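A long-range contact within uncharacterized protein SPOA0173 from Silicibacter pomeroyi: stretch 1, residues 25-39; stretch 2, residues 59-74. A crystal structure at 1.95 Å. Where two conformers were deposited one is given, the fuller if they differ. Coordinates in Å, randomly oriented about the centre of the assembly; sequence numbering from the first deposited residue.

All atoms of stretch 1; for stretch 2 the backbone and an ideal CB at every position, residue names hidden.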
# COMPACT_ATOMS: atom_id res chain seq x y z
N ASP C 25 -8.87 11.58 -26.25
CA ASP C 25 -9.42 12.84 -25.72
C ASP C 25 -8.54 14.05 -26.00
O ASP C 25 -9.03 15.19 -26.05
CB ASP C 25 -9.51 12.79 -24.19
CG ASP C 25 -10.58 11.86 -23.68
OD1 ASP C 25 -11.43 11.39 -24.48
OD2 ASP C 25 -10.57 11.60 -22.45
N LEU C 26 -7.24 13.82 -26.15
CA LEU C 26 -6.26 14.91 -26.21
C LEU C 26 -5.73 15.11 -27.63
O LEU C 26 -4.81 15.90 -27.84
CB LEU C 26 -5.11 14.66 -25.22
CG LEU C 26 -5.45 14.67 -23.73
CD1 LEU C 26 -4.26 14.24 -22.90
CD2 LEU C 26 -5.98 16.02 -23.24
N ARG C 27 -6.31 14.39 -28.59
CA ARG C 27 -6.01 14.55 -30.01
C ARG C 27 -6.02 16.03 -30.40
O ARG C 27 -6.95 16.76 -30.06
CB ARG C 27 -7.05 13.81 -30.86
CG ARG C 27 -6.79 12.33 -30.97
CD ARG C 27 -5.70 12.05 -31.97
NE ARG C 27 -4.89 10.94 -31.50
CZ ARG C 27 -5.35 9.72 -31.28
NH1 ARG C 27 -4.52 8.78 -30.85
NH2 ARG C 27 -6.63 9.43 -31.48
N GLY C 28 -4.98 16.44 -31.11
CA GLY C 28 -4.85 17.85 -31.56
C GLY C 28 -4.00 18.74 -30.66
O GLY C 28 -3.58 19.83 -31.06
N LYS C 29 -3.78 18.30 -29.43
CA LYS C 29 -2.82 18.93 -28.51
C LYS C 29 -1.53 18.14 -28.58
O LYS C 29 -1.54 16.93 -28.80
CB LYS C 29 -3.28 18.86 -27.05
CG LYS C 29 -4.48 19.71 -26.71
CD LYS C 29 -5.04 19.21 -25.38
CE LYS C 29 -6.26 20.02 -24.97
NZ LYS C 29 -5.97 21.46 -25.05
N VAL C 30 -0.42 18.85 -28.40
CA VAL C 30 0.85 18.22 -28.12
C VAL C 30 0.74 17.75 -26.65
O VAL C 30 0.19 18.44 -25.79
CB VAL C 30 2.02 19.19 -28.38
CG1 VAL C 30 3.34 18.64 -27.88
CG2 VAL C 30 2.10 19.51 -29.88
N ILE C 31 1.18 16.53 -26.38
CA ILE C 31 1.06 15.98 -25.04
C ILE C 31 2.46 15.69 -24.48
O ILE C 31 3.30 15.06 -25.16
CB ILE C 31 0.21 14.69 -25.05
CG1 ILE C 31 -1.11 14.93 -25.79
CG2 ILE C 31 -0.04 14.17 -23.62
CD1 ILE C 31 -1.84 13.65 -26.14
N VAL C 32 2.71 16.17 -23.27
CA VAL C 32 3.96 15.89 -22.56
C VAL C 32 3.60 14.99 -21.39
O VAL C 32 2.78 15.37 -20.56
CB VAL C 32 4.60 17.18 -22.01
CG1 VAL C 32 5.87 16.86 -21.24
CG2 VAL C 32 4.90 18.16 -23.15
N ILE C 33 4.21 13.81 -21.33
CA ILE C 33 3.99 12.91 -20.21
C ILE C 33 5.26 12.73 -19.40
O ILE C 33 6.29 12.33 -19.92
CB ILE C 33 3.49 11.52 -20.68
CG1 ILE C 33 2.26 11.66 -21.57
CG2 ILE C 33 3.17 10.58 -19.47
CD1 ILE C 33 1.83 10.29 -22.24
N GLU C 34 5.15 12.99 -18.10
CA GLU C 34 6.25 12.77 -17.19
C GLU C 34 5.96 11.50 -16.38
O GLU C 34 5.03 11.48 -15.57
CB GLU C 34 6.42 14.01 -16.29
CG GLU C 34 7.41 13.89 -15.16
CD GLU C 34 8.86 13.83 -15.63
OE1 GLU C 34 9.18 14.27 -16.76
OE2 GLU C 34 9.68 13.32 -14.85
N ALA C 35 6.75 10.45 -16.63
CA ALA C 35 6.61 9.18 -15.95
C ALA C 35 7.61 9.21 -14.81
O ALA C 35 8.80 9.49 -15.02
CB ALA C 35 6.90 8.02 -16.87
N PHE C 36 7.12 8.96 -13.60
CA PHE C 36 7.92 9.17 -12.42
C PHE C 36 7.50 8.16 -11.34
O PHE C 36 6.41 7.57 -11.41
CB PHE C 36 7.74 10.62 -11.91
CG PHE C 36 6.37 10.89 -11.28
CD1 PHE C 36 6.22 10.89 -9.89
CD2 PHE C 36 5.25 11.15 -12.09
CE1 PHE C 36 4.96 11.13 -9.30
CE2 PHE C 36 4.00 11.39 -11.54
CZ PHE C 36 3.85 11.38 -10.12
N GLN C 37 8.37 8.00 -10.34
CA GLN C 37 8.04 7.33 -9.08
C GLN C 37 8.25 8.37 -8.02
O GLN C 37 9.28 9.09 -8.03
CB GLN C 37 9.01 6.17 -8.77
CG GLN C 37 8.91 4.97 -9.73
CD GLN C 37 9.78 3.79 -9.28
OE1 GLN C 37 9.26 2.77 -8.88
NE2 GLN C 37 11.09 3.98 -9.28
N MSE C 38 7.33 8.42 -7.07
CA MSE C 38 7.36 9.46 -6.04
C MSE C 38 8.59 9.37 -5.14
O MSE C 38 9.05 10.38 -4.64
CB MSE C 38 6.07 9.43 -5.22
CG MSE C 38 5.87 8.12 -4.47
SE MSE C 38 4.21 8.17 -3.44
CE MSE C 38 4.89 9.12 -1.85
N LEU C 39 9.14 8.17 -4.94
CA LEU C 39 10.34 8.03 -4.10
C LEU C 39 11.68 8.00 -4.87
O LEU C 39 12.74 7.70 -4.31
CB LEU C 39 10.20 6.79 -3.18
CG LEU C 39 8.97 6.71 -2.27
CD1 LEU C 39 9.09 5.46 -1.39
CD2 LEU C 39 8.83 7.98 -1.39
N UNK C 59 0.60 27.15 -23.09
CA UNK C 59 -0.81 27.24 -22.70
C UNK C 59 -1.55 25.88 -22.73
O UNK C 59 -1.26 25.01 -23.57
CB UNK C 59 -1.52 28.23 -23.63
N UNK C 60 -2.50 25.74 -21.81
CA UNK C 60 -3.29 24.52 -21.63
C UNK C 60 -4.08 24.17 -22.88
O UNK C 60 -4.38 23.01 -23.11
CB UNK C 60 -4.24 24.68 -20.44
N UNK C 61 -4.42 25.18 -23.69
CA UNK C 61 -5.21 24.87 -24.89
C UNK C 61 -4.35 24.19 -25.95
O UNK C 61 -4.87 23.45 -26.78
CB UNK C 61 -5.84 26.14 -25.46
N UNK C 62 -3.04 24.42 -25.90
CA UNK C 62 -2.15 23.89 -26.92
C UNK C 62 -1.37 22.67 -26.47
O UNK C 62 -1.12 21.77 -27.28
CB UNK C 62 -1.17 24.98 -27.36
N UNK C 63 -0.97 22.65 -25.19
CA UNK C 63 -0.11 21.59 -24.65
C UNK C 63 -0.77 21.00 -23.41
O UNK C 63 -1.14 21.73 -22.46
CB UNK C 63 1.28 22.12 -24.32
N UNK C 64 -0.96 19.69 -23.43
CA UNK C 64 -1.39 18.97 -22.22
C UNK C 64 -0.16 18.41 -21.52
O UNK C 64 0.73 17.83 -22.17
CB UNK C 64 -2.38 17.85 -22.56
N UNK C 65 -0.11 18.55 -20.20
CA UNK C 65 0.95 17.97 -19.40
C UNK C 65 0.30 17.00 -18.41
O UNK C 65 -0.60 17.36 -17.67
CB UNK C 65 1.76 19.05 -18.68
N UNK C 66 0.78 15.76 -18.44
CA UNK C 66 0.22 14.65 -17.64
C UNK C 66 1.35 14.04 -16.85
O UNK C 66 2.45 13.91 -17.37
CB UNK C 66 -0.46 13.60 -18.52
N UNK C 67 1.06 13.62 -15.62
CA UNK C 67 2.01 12.80 -14.85
C UNK C 67 1.58 11.33 -14.98
O UNK C 67 0.39 11.03 -15.03
CB UNK C 67 2.06 13.23 -13.38
N UNK C 68 2.54 10.42 -15.01
CA UNK C 68 2.21 9.01 -15.00
C UNK C 68 3.03 8.35 -13.88
O UNK C 68 4.27 8.31 -13.95
CB UNK C 68 2.49 8.37 -16.36
N UNK C 69 2.35 7.90 -12.82
CA UNK C 69 3.07 7.27 -11.68
C UNK C 69 3.30 5.78 -12.01
O UNK C 69 2.36 4.95 -11.98
CB UNK C 69 2.28 7.42 -10.38
N UNK C 70 4.54 5.47 -12.37
CA UNK C 70 4.89 4.14 -12.91
C UNK C 70 5.73 3.45 -11.82
O UNK C 70 6.97 3.53 -11.82
CB UNK C 70 5.65 4.24 -14.23
N UNK C 71 5.07 2.81 -10.86
CA UNK C 71 5.80 2.25 -9.75
C UNK C 71 6.26 0.85 -10.19
O UNK C 71 5.41 -0.03 -10.42
CB UNK C 71 4.95 2.21 -8.48
N UNK C 72 7.56 0.62 -10.26
CA UNK C 72 8.06 -0.67 -10.72
C UNK C 72 8.90 -1.34 -9.64
O UNK C 72 9.49 -2.38 -9.86
CB UNK C 72 8.88 -0.50 -12.00
N UNK C 73 8.93 -0.72 -8.45
CA UNK C 73 9.65 -1.29 -7.31
C UNK C 73 9.10 -0.71 -6.01
O UNK C 73 8.47 0.35 -6.06
CB UNK C 73 11.15 -1.02 -7.42
N UNK C 74 9.32 -1.38 -4.87
CA UNK C 74 8.82 -0.89 -3.59
C UNK C 74 7.33 -0.54 -3.70
O UNK C 74 6.89 0.49 -3.18
CB UNK C 74 9.62 0.33 -3.13

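Residues 30-36 and 63-69 form parallel strands, so neighbouring side chains alternate between two faces of the sheet.

Nothing of stretch 1 lies within 5.5 Å of the ideal CB at 59, 60 or 62. Many residues would fit. They are Pro59, Glu60 and Lys62. Lys29 NZ donates to Glu60 O at 2.9 Å, and Val30 N donates to Lys62 O at 3.2 Å.

Position 61 points away, although its ideal CB is 4.7 Å from Lys29 NZ. An acidic or other polar residue would be reasonable. It is Asp61, but the ammonium is held by the main chain: Lys29 NZ to Asp61 O is 2.9 Å.

At 63 the CB joins the face of Val30 and Val32. A beta-branched or other apolar residue suits it. It is Val63, whose CG1 lies 4.0 Å from Val32 CG2.

Position 64 turns to the face of Ile31. Its ideal CB is already 4.1 Å from both Leu26 CD1 and Lys29 CD, so a small residue fits most easily. Ala64 fills the place. Ala64 N donates to Val30 O at 2.9 Å, and Val32 N donates to Ala64 O at 2.8 Å.

Position 65 is back on the valine face, and an apolar residue is expected. Val65 lies beside its bridge partner, CG2 being 4.4 Å from Val32 CB.

At 66 the CB looks toward Ile31 and Ile33, with Leu26 farther along. A long apolar side chain could reach all three. Leu66 does: CD1 is 3.9 Å from Leu26 CD1 and 4.0 Å from Ile31 CG2, and CB is 4.4 Å from Ile33 CG1.

At 67 an ideal CB would sit 3.2 Å from Phe36 CE2, which is tight. The ring favours glycine. Gly67 lets the ring edge approach, with Phe36 CE2 4.1 Å from Gly67 CA.

Position 68 faces Ile33 and Ala35 and calls for an apolar residue. Leu68 places CB 3.9 Å from Ile33 CG2.

Position 69 lies beside Phe36, with the amide of Met38 within reach of a longer side chain. An aromatic residue, or one with an acceptor, would suit. His69 CD2 lies over one face of the Phe36 ring, and Met38 N donates to His69 NE2 at 3.0 Å.

At 70 the CB points sideways, near Ala35 CB. A small or beta-branched residue fits. Thr70 sets CG2 4.0 Å from Ala35 CB.

Position 71 points sideways, with its ideal CB 4.4 Å from Gln37 OE1. Many residues would do; Val71 adds little. Position 72 also points sideways and is equally open. Phe72 N donates at 3.1 Å to Gln37 OE1, which lies over one face of the ring. From 73 a longer acceptor could reach Gln37 NE2. Glu73 OE2 accepts from Gln37 NE2 at 3.1 Å.

Position 74 is 5.4 Å from Leu39 CD1 at its ideal CB. The space is open, though backbone angles of 50/42 are easiest for glycine or asparagine. It is His74, with no close contact.

Stretch 2 59-74: PEDKVAVLGLHTVFEH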
# COMPACT_ATOMS: atom_id res chain seq x y z
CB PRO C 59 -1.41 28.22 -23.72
CG PRO C 59 -0.54 28.13 -24.91
CD PRO C 59 0.86 27.75 -24.41
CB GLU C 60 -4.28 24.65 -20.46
CG GLU C 60 -3.76 25.43 -19.25
CD GLU C 60 -3.41 24.58 -18.03
OE1 GLU C 60 -3.46 23.32 -18.10
OE2 GLU C 60 -3.07 25.19 -16.98
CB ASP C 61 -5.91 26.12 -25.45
CG ASP C 61 -4.95 27.10 -26.07
OD1 ASP C 61 -3.76 27.11 -25.72
OD2 ASP C 61 -5.40 27.90 -26.92
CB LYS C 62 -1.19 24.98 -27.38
CG LYS C 62 -1.86 26.08 -28.19
CD LYS C 62 -0.84 27.16 -28.60
CE LYS C 62 -1.50 28.42 -29.21
NZ LYS C 62 -2.61 28.03 -30.13
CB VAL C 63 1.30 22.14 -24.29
CG1 VAL C 63 2.19 21.05 -23.62
CG2 VAL C 63 1.97 22.71 -25.54
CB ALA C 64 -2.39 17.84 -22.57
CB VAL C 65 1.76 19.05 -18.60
CG1 VAL C 65 2.83 18.38 -17.69
CG2 VAL C 65 2.43 20.03 -19.54
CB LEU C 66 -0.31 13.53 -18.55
CG LEU C 66 -1.32 13.91 -19.62
CD1 LEU C 66 -1.84 12.69 -20.31
CD2 LEU C 66 -2.46 14.77 -18.99
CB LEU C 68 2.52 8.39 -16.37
CG LEU C 68 2.27 6.89 -16.47
CD1 LEU C 68 0.77 6.62 -16.45
CD2 LEU C 68 2.91 6.28 -17.74
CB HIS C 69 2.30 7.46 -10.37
CG HIS C 69 3.15 7.24 -9.14
ND1 HIS C 69 2.70 6.53 -8.05
CD2 HIS C 69 4.40 7.64 -8.84
CE1 HIS C 69 3.65 6.50 -7.13
NE2 HIS C 69 4.69 7.17 -7.58
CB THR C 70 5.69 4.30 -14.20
OG1 THR C 70 6.82 5.17 -13.96
CG2 THR C 70 4.84 4.90 -15.32
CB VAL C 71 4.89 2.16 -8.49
CG1 VAL C 71 5.66 1.51 -7.32
CG2 VAL C 71 4.38 3.55 -8.09
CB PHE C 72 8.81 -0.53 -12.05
CG PHE C 72 10.06 0.32 -11.97
CD1 PHE C 72 11.28 -0.25 -11.57
CD2 PHE C 72 10.01 1.67 -12.27
CE1 PHE C 72 12.45 0.53 -11.52
CE2 PHE C 72 11.16 2.47 -12.21
CZ PHE C 72 12.38 1.90 -11.83
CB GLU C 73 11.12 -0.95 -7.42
CG GLU C 73 11.36 0.55 -7.54
CD GLU C 73 12.81 0.88 -7.79
OE1 GLU C 73 13.63 -0.07 -7.88
OE2 GLU C 73 13.12 2.09 -7.89
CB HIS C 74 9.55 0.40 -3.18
CG HIS C 74 11.05 0.30 -3.19
ND1 HIS C 74 11.75 -0.56 -2.36
CD2 HIS C 74 11.99 1.00 -3.87
CE1 HIS C 74 13.05 -0.40 -2.56
NE2 HIS C 74 13.22 0.55 -3.47
O HOH W 1 -1.52 22.09 -29.96
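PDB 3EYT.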